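Local coordinates for protein benzoylformate Decarboxylase (PDB 4K9Q) that probably decarboxylates benzoylformate as a tetrameric enzyme that binds thiamine diphosphate and magnesium, at residues A[266-278]-A[292-306]. Numbering follows the deposited sequence.
Sequences LIVVIGAPVFRYY and LLQVSDDPNMTSKAV
Ile267, Val269 and Gly271 bond through their backbones to Leu293 and Val295, the ladder of a parallel pair that joins strands 266-270 and 292-296 as neighbours in the six-stranded sheet of the Rossmann-like central domain. Ile267 O receives Leu293 N at 2.8 Å and Val269 O receives Val295 N, while Leu293 O and Val295 O accept from Val269 N and Gly271 N. Gly271 ends the ladder at a positive phi of 82°, a conformation easy for a residue without a side chain.

Beyond Gly271 polar bonds hold the loop, the first coming from Gln294, still on its strand. With CG anti to the backbone N (chi1 -177°) and the rest of the chain stretched out, Gln294 carries its amide out to the loop, where NE2 donates nearly in its own amide plane to a lone pair of Ala272 O at 3.0 Å. Val274 O takes Val306 N, and one water bridges Val274 N to Met301 O.

Val274 CG2 makes van der Waals contact with the amide carbon Gln294 CD at 3.5 Å, the two side chains running antiparallel alongside one another. Val269, Val274 and Leu292, aliphatic and buried, suit the apolar face: Val274 CG1 meets Leu292 CD1, which also touches Val269 CG2 and Phe275 CZ, both at 3.8 Å. On the opposite face, Ile270 and Val295 pack against helix 315-323. At a partly exposed margin, Met301 SD, a polarisable thioether suited to a proline's flank, rests beside Pro273 CG at 3.9 Å.

A leucine in place of Gln294 would probably leave Ala272 O without this donor and the loop less firmly fixed. The bonding thus changes from a regular ladder to one side-chain amide, a water and a single backbone link, tying the irregular loop partly to strand 292-296 and partly to the helix and loop that follow it.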
# COMPACT_ATOMS: atom_id res chain seq x y z
N LEU A 266 39.72 -6.88 -12.35
CA LEU A 266 38.80 -7.02 -11.23
C LEU A 266 38.35 -5.64 -10.76
O LEU A 266 39.17 -4.78 -10.46
CB LEU A 266 39.46 -7.79 -10.09
CG LEU A 266 38.60 -8.05 -8.85
CD1 LEU A 266 37.43 -8.93 -9.22
CD2 LEU A 266 39.42 -8.68 -7.74
N ILE A 267 37.03 -5.44 -10.69
CA ILE A 267 36.49 -4.17 -10.19
C ILE A 267 35.94 -4.41 -8.79
O ILE A 267 35.05 -5.24 -8.59
CB ILE A 267 35.36 -3.63 -11.10
CG1 ILE A 267 35.80 -3.60 -12.57
CG2 ILE A 267 34.91 -2.24 -10.65
CD1 ILE A 267 37.09 -2.88 -12.81
N VAL A 268 36.48 -3.70 -7.81
CA VAL A 268 36.10 -3.90 -6.41
C VAL A 268 35.35 -2.67 -5.89
O VAL A 268 35.95 -1.61 -5.66
CB VAL A 268 37.34 -4.18 -5.53
CG1 VAL A 268 36.91 -4.47 -4.09
CG2 VAL A 268 38.13 -5.36 -6.09
N VAL A 269 34.04 -2.82 -5.70
CA VAL A 269 33.20 -1.70 -5.26
C VAL A 269 32.88 -1.83 -3.78
O VAL A 269 32.24 -2.80 -3.36
CB VAL A 269 31.88 -1.67 -6.05
CG1 VAL A 269 31.06 -0.44 -5.68
CG2 VAL A 269 32.15 -1.72 -7.56
N ILE A 270 33.30 -0.86 -2.98
CA ILE A 270 33.06 -0.90 -1.54
C ILE A 270 32.17 0.26 -1.09
O ILE A 270 32.56 1.42 -1.21
CB ILE A 270 34.39 -0.91 -0.75
CG1 ILE A 270 35.24 -2.12 -1.17
CG2 ILE A 270 34.12 -0.98 0.75
CD1 ILE A 270 36.58 -2.18 -0.47
N GLY A 271 30.99 -0.06 -0.58
CA GLY A 271 30.13 0.94 0.05
C GLY A 271 29.28 1.77 -0.90
O GLY A 271 28.94 2.93 -0.62
N ALA A 272 28.93 1.17 -2.04
CA ALA A 272 28.20 1.88 -3.08
C ALA A 272 27.21 0.98 -3.80
O ALA A 272 27.41 -0.24 -3.88
CB ALA A 272 29.17 2.44 -4.10
N PRO A 273 26.16 1.58 -4.37
CA PRO A 273 25.33 0.91 -5.38
C PRO A 273 26.18 0.53 -6.59
O PRO A 273 27.21 1.14 -6.88
CB PRO A 273 24.33 1.99 -5.81
CG PRO A 273 24.39 3.04 -4.74
CD PRO A 273 25.78 3.00 -4.19
N VAL A 274 25.73 -0.49 -7.31
CA VAL A 274 26.37 -0.85 -8.56
C VAL A 274 25.30 -0.80 -9.66
O VAL A 274 24.56 -1.77 -9.85
CB VAL A 274 27.00 -2.28 -8.47
CG1 VAL A 274 27.42 -2.80 -9.85
CG2 VAL A 274 28.19 -2.26 -7.54
N PHE A 275 25.16 0.34 -10.34
CA PHE A 275 25.80 1.61 -10.02
C PHE A 275 24.73 2.70 -10.04
O PHE A 275 23.66 2.52 -10.64
CB PHE A 275 26.84 1.99 -11.09
CG PHE A 275 28.13 1.24 -11.00
CD1 PHE A 275 29.01 1.49 -9.95
CD2 PHE A 275 28.47 0.31 -11.97
CE1 PHE A 275 30.21 0.82 -9.87
CE2 PHE A 275 29.68 -0.37 -11.89
CZ PHE A 275 30.55 -0.12 -10.84
N ARG A 276 25.04 3.85 -9.43
CA ARG A 276 24.10 4.96 -9.39
C ARG A 276 24.19 5.77 -10.69
O ARG A 276 24.70 6.90 -10.72
CB ARG A 276 24.36 5.83 -8.15
CG ARG A 276 23.33 6.93 -7.93
CD ARG A 276 23.58 7.60 -6.61
NE ARG A 276 23.16 6.75 -5.50
CZ ARG A 276 23.56 6.92 -4.24
NH1 ARG A 276 24.40 7.91 -3.95
NH2 ARG A 276 23.13 6.11 -3.29
N TYR A 277 23.69 5.17 -11.76
CA TYR A 277 23.68 5.81 -13.07
C TYR A 277 22.64 6.92 -13.12
O TYR A 277 21.72 6.98 -12.31
CB TYR A 277 23.34 4.79 -14.15
CG TYR A 277 24.31 3.65 -14.31
CD1 TYR A 277 25.64 3.87 -14.66
CD2 TYR A 277 23.88 2.32 -14.18
CE1 TYR A 277 26.51 2.80 -14.84
CE2 TYR A 277 24.75 1.26 -14.36
CZ TYR A 277 26.06 1.50 -14.70
OH TYR A 277 26.93 0.45 -14.90
N TYR A 278 22.77 7.80 -14.11
CA TYR A 278 21.78 8.87 -14.27
C TYR A 278 21.36 9.01 -15.74
O TYR A 278 20.27 8.57 -16.10
CB TYR A 278 22.31 10.19 -13.67
CG TYR A 278 21.33 11.34 -13.75
CD1 TYR A 278 19.97 11.12 -13.92
CD2 TYR A 278 21.78 12.65 -13.65
CE1 TYR A 278 19.08 12.18 -14.00
CE2 TYR A 278 20.90 13.72 -13.72
CZ TYR A 278 19.55 13.48 -13.90
OH TYR A 278 18.67 14.54 -13.97
N LEU A 292 33.33 -8.28 -11.23
CA LEU A 292 33.12 -7.26 -10.19
C LEU A 292 32.76 -7.86 -8.84
O LEU A 292 32.01 -8.84 -8.76
CB LEU A 292 32.04 -6.28 -10.65
CG LEU A 292 31.64 -5.12 -9.73
CD1 LEU A 292 31.24 -3.87 -10.54
CD2 LEU A 292 30.51 -5.55 -8.81
N LEU A 293 33.29 -7.25 -7.77
CA LEU A 293 32.87 -7.56 -6.41
C LEU A 293 32.18 -6.32 -5.85
O LEU A 293 32.59 -5.20 -6.15
CB LEU A 293 34.07 -7.90 -5.53
CG LEU A 293 34.98 -9.02 -6.04
CD1 LEU A 293 36.18 -9.19 -5.13
CD2 LEU A 293 34.20 -10.31 -6.14
N GLN A 294 31.14 -6.53 -5.04
CA GLN A 294 30.41 -5.43 -4.40
C GLN A 294 30.22 -5.68 -2.90
O GLN A 294 29.84 -6.77 -2.50
CB GLN A 294 29.02 -5.26 -5.03
CG GLN A 294 28.23 -4.08 -4.44
CD GLN A 294 26.79 -4.02 -4.90
OE1 GLN A 294 26.27 -4.97 -5.49
NE2 GLN A 294 26.12 -2.90 -4.63
N VAL A 295 30.48 -4.66 -2.08
CA VAL A 295 30.12 -4.67 -0.66
C VAL A 295 29.21 -3.48 -0.41
O VAL A 295 29.55 -2.36 -0.80
CB VAL A 295 31.37 -4.51 0.24
CG1 VAL A 295 30.98 -4.30 1.71
CG2 VAL A 295 32.30 -5.72 0.09
N SER A 296 28.04 -3.71 0.18
CA SER A 296 27.15 -2.62 0.59
C SER A 296 26.58 -2.98 1.94
O SER A 296 26.44 -4.17 2.26
CB SER A 296 26.02 -2.43 -0.43
OG SER A 296 25.08 -1.47 0.03
N ASP A 297 26.22 -1.98 2.74
CA ASP A 297 25.60 -2.28 4.03
C ASP A 297 24.08 -2.45 3.90
O ASP A 297 23.39 -2.74 4.87
CB ASP A 297 25.98 -1.23 5.09
CG ASP A 297 25.44 0.15 4.77
OD1 ASP A 297 24.32 0.26 4.22
OD2 ASP A 297 26.15 1.14 5.09
N ASP A 298 23.57 -2.30 2.67
CA ASP A 298 22.14 -2.30 2.39
C ASP A 298 21.77 -3.45 1.45
O ASP A 298 22.12 -3.41 0.27
CB ASP A 298 21.79 -0.96 1.73
CG ASP A 298 20.31 -0.80 1.45
OD1 ASP A 298 19.52 -1.73 1.71
OD2 ASP A 298 19.93 0.30 0.96
N PRO A 299 21.07 -4.47 1.96
CA PRO A 299 20.69 -5.60 1.09
C PRO A 299 19.89 -5.15 -0.14
O PRO A 299 19.89 -5.84 -1.16
CB PRO A 299 19.83 -6.48 2.02
CG PRO A 299 20.29 -6.13 3.40
CD PRO A 299 20.58 -4.64 3.34
N ASN A 300 19.21 -4.01 -0.06
CA ASN A 300 18.49 -3.51 -1.23
C ASN A 300 19.45 -3.21 -2.38
O ASN A 300 19.17 -3.53 -3.53
CB ASN A 300 17.66 -2.26 -0.87
CG ASN A 300 16.94 -1.68 -2.08
OD1 ASN A 300 17.33 -0.64 -2.62
ND2 ASN A 300 15.88 -2.36 -2.52
N MET A 301 20.59 -2.60 -2.05
CA MET A 301 21.58 -2.23 -3.07
C MET A 301 22.18 -3.46 -3.75
O MET A 301 22.29 -3.51 -4.98
CB MET A 301 22.70 -1.37 -2.49
CG MET A 301 22.23 -0.02 -2.03
SD MET A 301 21.49 0.86 -3.42
CE MET A 301 20.02 1.49 -2.63
N THR A 302 22.58 -4.44 -2.96
CA THR A 302 23.15 -5.64 -3.55
C THR A 302 22.08 -6.43 -4.32
O THR A 302 22.39 -7.08 -5.32
CB THR A 302 23.83 -6.51 -2.48
OG1 THR A 302 22.96 -6.65 -1.36
CG2 THR A 302 25.16 -5.86 -2.03
N SER A 303 20.83 -6.38 -3.87
CA SER A 303 19.78 -7.16 -4.53
C SER A 303 19.51 -6.72 -5.96
O SER A 303 19.04 -7.51 -6.77
CB SER A 303 18.48 -7.16 -3.72
OG SER A 303 17.74 -5.96 -3.90
N LYS A 304 19.82 -5.46 -6.27
CA LYS A 304 19.46 -4.88 -7.56
C LYS A 304 20.67 -4.44 -8.41
O LYS A 304 20.50 -3.76 -9.42
CB LYS A 304 18.49 -3.70 -7.37
CG LYS A 304 19.09 -2.48 -6.71
CD LYS A 304 17.99 -1.52 -6.27
CE LYS A 304 18.56 -0.19 -5.84
NZ LYS A 304 17.54 0.61 -5.10
N ALA A 305 21.87 -4.84 -7.99
CA ALA A 305 23.09 -4.52 -8.73
C ALA A 305 23.01 -4.99 -10.19
O ALA A 305 22.38 -6.01 -10.49
CB ALA A 305 24.31 -5.15 -8.05
N VAL A 306 23.66 -4.27 -11.10
CA VAL A 306 23.60 -4.64 -12.52
C VAL A 306 24.51 -5.83 -12.84
O VAL A 306 24.30 -6.54 -13.82
CB VAL A 306 23.95 -3.45 -13.44
CG1 VAL A 306 22.87 -2.37 -13.37
CG2 VAL A 306 25.30 -2.86 -13.07
O HOH W 1 23.19 -1.52 -6.59